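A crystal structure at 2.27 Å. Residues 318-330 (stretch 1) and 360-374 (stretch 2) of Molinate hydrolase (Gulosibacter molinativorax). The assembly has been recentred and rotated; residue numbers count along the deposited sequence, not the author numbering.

Stretch 1, residues 318-330: KLLEKQLWSEVQP
Stretch 2 (360-374) RMIKAGVPLVLGTDA

Pro367 lies at the apolar centre of the contact and has more of its surface covered by the other stretch than any other residue here. Its CB approaches Trp325 CE3 to 3.3 Å, and its CG lies 3.5 Å from Leu324 O. Trp325 (chi1 m, chi2 107°) leaves the backbone sideways, but its ring turns in, so that CE3 also comes within 3.7 Å of Val369 CG2; Val369 has chi1 t. Next to this cluster, two helix ends pack together. Leu319 and Leu320, both m,t, belong to a helix that runs through Lys322, and Met361 to one that includes residues 360-363. Leu319 CD1 touches Met361 CE at 3.8 Å, and Leu320 CD2 lies 3.9 Å from Val366 CG1 and 3.5 Å from Ala364 O. Both helices are left through a residue of positive phi: Gln323 (59/50) and Gly365 (68/35). The latter closes a Schellman motif, with Val366 N bonded to Met361 O at 3.2 Å and Gly365 N to Ile362 O at 2.9 Å.

Each stretch then extends into a strand, and the two run parallel in local register, their axes crossing at -47° with a closest approach of 4.6 Å. Ser326 pairs with Leu368 (CA to CA 5.1 Å) and Glu327 with Val369 (CA to CA 4.5 Å). Ser326 bonds on both sides of Leu368, as parallel pairing requires: its N donates to Pro367 O (3.1 Å, 172°), and its O accepts from Val369 N (2.9 Å, 153°). The side chains of Ser326, Val328 and Leu368 share one face, where Val328 CG1 (chi1 m) meets Leu368 CD2 (m,t) at 3.9 Å; Glu327 and Val369 occupy the other. A water reinforces the start of the pairing, donating to Leu324 O at 2.7 Å and Pro367 O at 2.9 Å and accepting from Ser326 OG (chi1 m) at 2.7 Å.

Toward Gly371 the contact becomes polar. Glu327 (p,p, chi3 98°) folds its carboxylate over Gly371, placing OE1 3.1 Å from Gly371 CA. A CB built on Gly371 (-166/152) would fall 2.1 Å from Glu327 OE1, so the absence of a side chain makes room for the carboxylate. Gln329 (m,t, chi3 21°) secures that group from its own stretch: Gln329 NE2 donates to Glu327 OE1 at 2.9 Å and, weakly, to Glu327 OE2 at 3.0 Å. At the far edge, Asp373 has positive phi (69/14) and chi1 -92°; its OD2 sits 2.8 Å from Gln329 OE1, two acceptors, not a hydrogen bond.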

# COMPACT_ATOMS: atom_id res chain seq x y z
N LYS A 318 -12.58 -30.70 29.46
CA LYS A 318 -11.57 -31.58 28.84
C LYS A 318 -10.15 -31.31 29.34
O LYS A 318 -9.35 -32.24 29.49
CB LYS A 318 -11.55 -31.42 27.34
CG LYS A 318 -12.77 -31.92 26.63
CD LYS A 318 -12.50 -32.07 25.14
CE LYS A 318 -13.78 -32.22 24.33
NZ LYS A 318 -13.44 -32.64 22.94
N LEU A 319 -9.82 -30.05 29.55
CA LEU A 319 -8.48 -29.70 30.00
C LEU A 319 -8.26 -30.27 31.40
O LEU A 319 -7.17 -30.78 31.73
CB LEU A 319 -8.28 -28.18 30.03
CG LEU A 319 -8.12 -27.49 28.67
CD1 LEU A 319 -8.19 -25.98 28.80
CD2 LEU A 319 -6.81 -27.88 28.01
N LEU A 320 -9.27 -30.14 32.23
CA LEU A 320 -9.23 -30.64 33.61
C LEU A 320 -9.15 -32.16 33.61
O LEU A 320 -8.29 -32.75 34.23
CB LEU A 320 -10.46 -30.20 34.37
CG LEU A 320 -10.46 -28.70 34.67
CD1 LEU A 320 -11.81 -28.27 35.22
CD2 LEU A 320 -9.34 -28.27 35.62
N GLU A 321 -10.02 -32.78 32.84
CA GLU A 321 -10.10 -34.22 32.81
C GLU A 321 -8.78 -34.81 32.27
O GLU A 321 -8.25 -35.73 32.83
CB GLU A 321 -11.34 -34.63 31.98
CG GLU A 321 -11.74 -36.09 32.08
CD GLU A 321 -11.08 -36.98 31.02
OE1 GLU A 321 -10.89 -36.52 29.86
OE2 GLU A 321 -10.76 -38.15 31.35
N LYS A 322 -8.26 -34.28 31.17
CA LYS A 322 -7.01 -34.81 30.54
C LYS A 322 -5.76 -34.29 31.20
O LYS A 322 -4.71 -34.84 31.03
CB LYS A 322 -6.96 -34.51 29.05
CG LYS A 322 -7.90 -35.38 28.22
CD LYS A 322 -8.39 -34.71 26.94
CE LYS A 322 -9.00 -35.72 25.96
NZ LYS A 322 -7.92 -36.21 25.05
N GLN A 323 -5.90 -33.20 31.95
CA GLN A 323 -4.74 -32.57 32.64
C GLN A 323 -3.65 -32.15 31.66
O GLN A 323 -2.51 -32.50 31.80
CB GLN A 323 -4.16 -33.51 33.73
CG GLN A 323 -5.07 -33.58 34.95
CD GLN A 323 -5.10 -32.25 35.72
OE1 GLN A 323 -6.12 -31.54 35.74
NE2 GLN A 323 -3.98 -31.91 36.36
N LEU A 324 -4.05 -31.43 30.65
CA LEU A 324 -3.12 -30.95 29.68
C LEU A 324 -2.65 -29.55 30.07
O LEU A 324 -3.40 -28.76 30.61
CB LEU A 324 -3.76 -30.92 28.27
CG LEU A 324 -4.20 -32.26 27.67
CD1 LEU A 324 -4.95 -32.04 26.37
CD2 LEU A 324 -3.01 -33.18 27.43
N TRP A 325 -1.42 -29.23 29.68
CA TRP A 325 -0.84 -27.93 29.91
C TRP A 325 -1.21 -26.91 28.85
O TRP A 325 -0.97 -27.10 27.65
CB TRP A 325 0.66 -28.04 29.99
CG TRP A 325 1.14 -28.84 31.10
CD1 TRP A 325 1.67 -30.08 31.02
CD2 TRP A 325 1.21 -28.46 32.47
NE1 TRP A 325 2.07 -30.50 32.26
CE2 TRP A 325 1.78 -29.54 33.17
CE3 TRP A 325 0.83 -27.33 33.18
CZ2 TRP A 325 1.97 -29.52 34.55
CZ3 TRP A 325 1.02 -27.31 34.58
CH2 TRP A 325 1.59 -28.40 35.23
N SER A 326 -1.75 -25.80 29.31
CA SER A 326 -1.97 -24.61 28.46
C SER A 326 -1.00 -23.49 28.78
O SER A 326 -0.88 -23.11 29.96
CB SER A 326 -3.36 -24.07 28.75
OG SER A 326 -4.33 -24.99 28.39
N GLU A 327 -0.29 -22.95 27.79
CA GLU A 327 0.35 -21.66 28.02
C GLU A 327 -0.58 -20.59 27.57
O GLU A 327 -1.34 -20.76 26.63
CB GLU A 327 1.83 -21.48 27.56
CG GLU A 327 2.12 -20.99 26.19
CD GLU A 327 2.22 -19.49 25.99
OE1 GLU A 327 3.34 -18.92 25.98
OE2 GLU A 327 1.17 -18.91 25.72
N VAL A 328 -0.52 -19.48 28.28
CA VAL A 328 -1.37 -18.32 27.98
C VAL A 328 -0.52 -17.10 28.07
O VAL A 328 0.56 -17.12 28.67
CB VAL A 328 -2.55 -18.17 28.93
CG1 VAL A 328 -3.39 -19.43 28.90
CG2 VAL A 328 -2.05 -17.91 30.33
N GLN A 329 -0.95 -16.07 27.35
CA GLN A 329 -0.14 -14.84 27.15
C GLN A 329 -1.02 -13.66 27.43
O GLN A 329 -1.75 -13.21 26.55
CB GLN A 329 0.46 -14.75 25.76
CG GLN A 329 1.53 -15.80 25.58
CD GLN A 329 2.07 -15.90 24.17
OE1 GLN A 329 1.95 -14.98 23.38
NE2 GLN A 329 2.68 -17.01 23.88
N PRO A 330 -1.03 -13.22 28.69
CA PRO A 330 -1.89 -12.17 29.08
C PRO A 330 -1.20 -10.83 29.06
O PRO A 330 -0.00 -10.69 28.88
CB PRO A 330 -2.20 -12.55 30.51
CG PRO A 330 -0.87 -13.02 30.99
CD PRO A 330 -0.32 -13.80 29.84
N ARG A 360 -11.25 -17.17 33.45
CA ARG A 360 -11.99 -18.42 33.65
C ARG A 360 -11.07 -19.63 33.72
O ARG A 360 -11.31 -20.57 34.48
CB ARG A 360 -13.03 -18.62 32.58
CG ARG A 360 -14.14 -17.58 32.70
CD ARG A 360 -15.08 -17.61 31.50
NE ARG A 360 -15.53 -18.98 31.25
CZ ARG A 360 -15.62 -19.58 30.08
NH1 ARG A 360 -15.30 -18.97 28.93
NH2 ARG A 360 -16.03 -20.81 30.06
N MET A 361 -9.96 -19.59 33.00
CA MET A 361 -9.02 -20.68 33.07
C MET A 361 -8.38 -20.75 34.46
O MET A 361 -8.13 -21.83 35.01
CB MET A 361 -7.95 -20.54 32.01
CG MET A 361 -8.52 -20.62 30.63
SD MET A 361 -8.54 -22.28 29.92
CE MET A 361 -6.78 -22.48 29.56
N ILE A 362 -8.01 -19.59 34.96
CA ILE A 362 -7.36 -19.49 36.24
C ILE A 362 -8.33 -19.99 37.30
O ILE A 362 -7.97 -20.80 38.14
CB ILE A 362 -6.97 -18.03 36.54
CG1 ILE A 362 -5.73 -17.63 35.76
CG2 ILE A 362 -6.72 -17.80 38.05
CD1 ILE A 362 -5.60 -16.13 35.52
N LYS A 363 -9.54 -19.48 37.23
CA LYS A 363 -10.59 -19.78 38.18
C LYS A 363 -10.94 -21.25 38.20
O LYS A 363 -11.12 -21.84 39.25
CB LYS A 363 -11.86 -18.96 37.87
CG LYS A 363 -13.02 -19.24 38.81
CD LYS A 363 -12.60 -19.13 40.30
CE LYS A 363 -13.16 -20.23 41.22
NZ LYS A 363 -14.30 -19.74 42.05
N ALA A 364 -10.97 -21.88 37.04
CA ALA A 364 -11.23 -23.32 36.99
C ALA A 364 -10.02 -24.16 37.40
O ALA A 364 -10.12 -25.37 37.49
CB ALA A 364 -11.70 -23.71 35.61
N GLY A 365 -8.88 -23.53 37.60
CA GLY A 365 -7.66 -24.23 38.02
C GLY A 365 -7.06 -25.17 36.99
O GLY A 365 -6.50 -26.19 37.33
N VAL A 366 -7.15 -24.84 35.71
CA VAL A 366 -6.50 -25.66 34.70
C VAL A 366 -4.99 -25.51 34.82
O VAL A 366 -4.50 -24.55 35.37
CB VAL A 366 -6.92 -25.32 33.27
CG1 VAL A 366 -8.44 -25.35 33.14
CG2 VAL A 366 -6.36 -23.98 32.84
N PRO A 367 -4.25 -26.50 34.34
CA PRO A 367 -2.79 -26.42 34.43
C PRO A 367 -2.22 -25.37 33.46
O PRO A 367 -2.52 -25.40 32.24
CB PRO A 367 -2.33 -27.83 34.01
CG PRO A 367 -3.53 -28.70 34.15
CD PRO A 367 -4.70 -27.83 33.87
N LEU A 368 -1.40 -24.47 33.99
CA LEU A 368 -0.97 -23.28 33.26
C LEU A 368 0.51 -23.17 33.23
O LEU A 368 1.18 -23.36 34.24
CB LEU A 368 -1.59 -22.00 33.89
CG LEU A 368 -3.11 -21.87 33.70
CD1 LEU A 368 -3.73 -20.88 34.67
CD2 LEU A 368 -3.43 -21.47 32.27
N VAL A 369 1.01 -22.75 32.10
CA VAL A 369 2.43 -22.53 31.87
C VAL A 369 2.76 -21.11 31.46
O VAL A 369 2.08 -20.47 30.66
CB VAL A 369 2.93 -23.45 30.77
CG1 VAL A 369 4.33 -23.04 30.29
CG2 VAL A 369 2.95 -24.88 31.30
N LEU A 370 3.82 -20.57 32.06
CA LEU A 370 4.27 -19.24 31.72
C LEU A 370 4.96 -19.25 30.36
O LEU A 370 5.89 -20.03 30.12
CB LEU A 370 5.23 -18.68 32.78
CG LEU A 370 5.73 -17.23 32.60
CD1 LEU A 370 6.07 -16.64 33.96
CD2 LEU A 370 6.96 -17.12 31.70
N GLY A 371 4.55 -18.31 29.52
CA GLY A 371 5.22 -18.05 28.24
C GLY A 371 4.77 -16.73 27.67
O GLY A 371 3.67 -16.29 27.95
N THR A 372 5.63 -16.09 26.88
CA THR A 372 5.40 -14.68 26.51
C THR A 372 5.58 -14.24 25.06
O THR A 372 5.19 -13.14 24.71
CB THR A 372 6.38 -13.79 27.30
OG1 THR A 372 7.71 -14.21 27.00
CG2 THR A 372 6.11 -13.90 28.81
N ASP A 373 6.22 -15.06 24.26
CA ASP A 373 6.57 -14.72 22.88
C ASP A 373 7.64 -13.66 22.90
O ASP A 373 7.90 -13.03 21.90
CB ASP A 373 5.34 -14.24 22.04
CG ASP A 373 4.62 -15.39 21.25
OD1 ASP A 373 5.27 -16.41 20.90
OD2 ASP A 373 3.40 -15.25 20.97
N ALA A 374 8.27 -13.45 24.05
CA ALA A 374 9.15 -12.29 24.19
C ALA A 374 10.45 -12.44 23.49
O ALA A 374 10.97 -13.56 23.30
CB ALA A 374 9.38 -11.96 25.64
O HOH W 1 -4.74 -26.46 30.64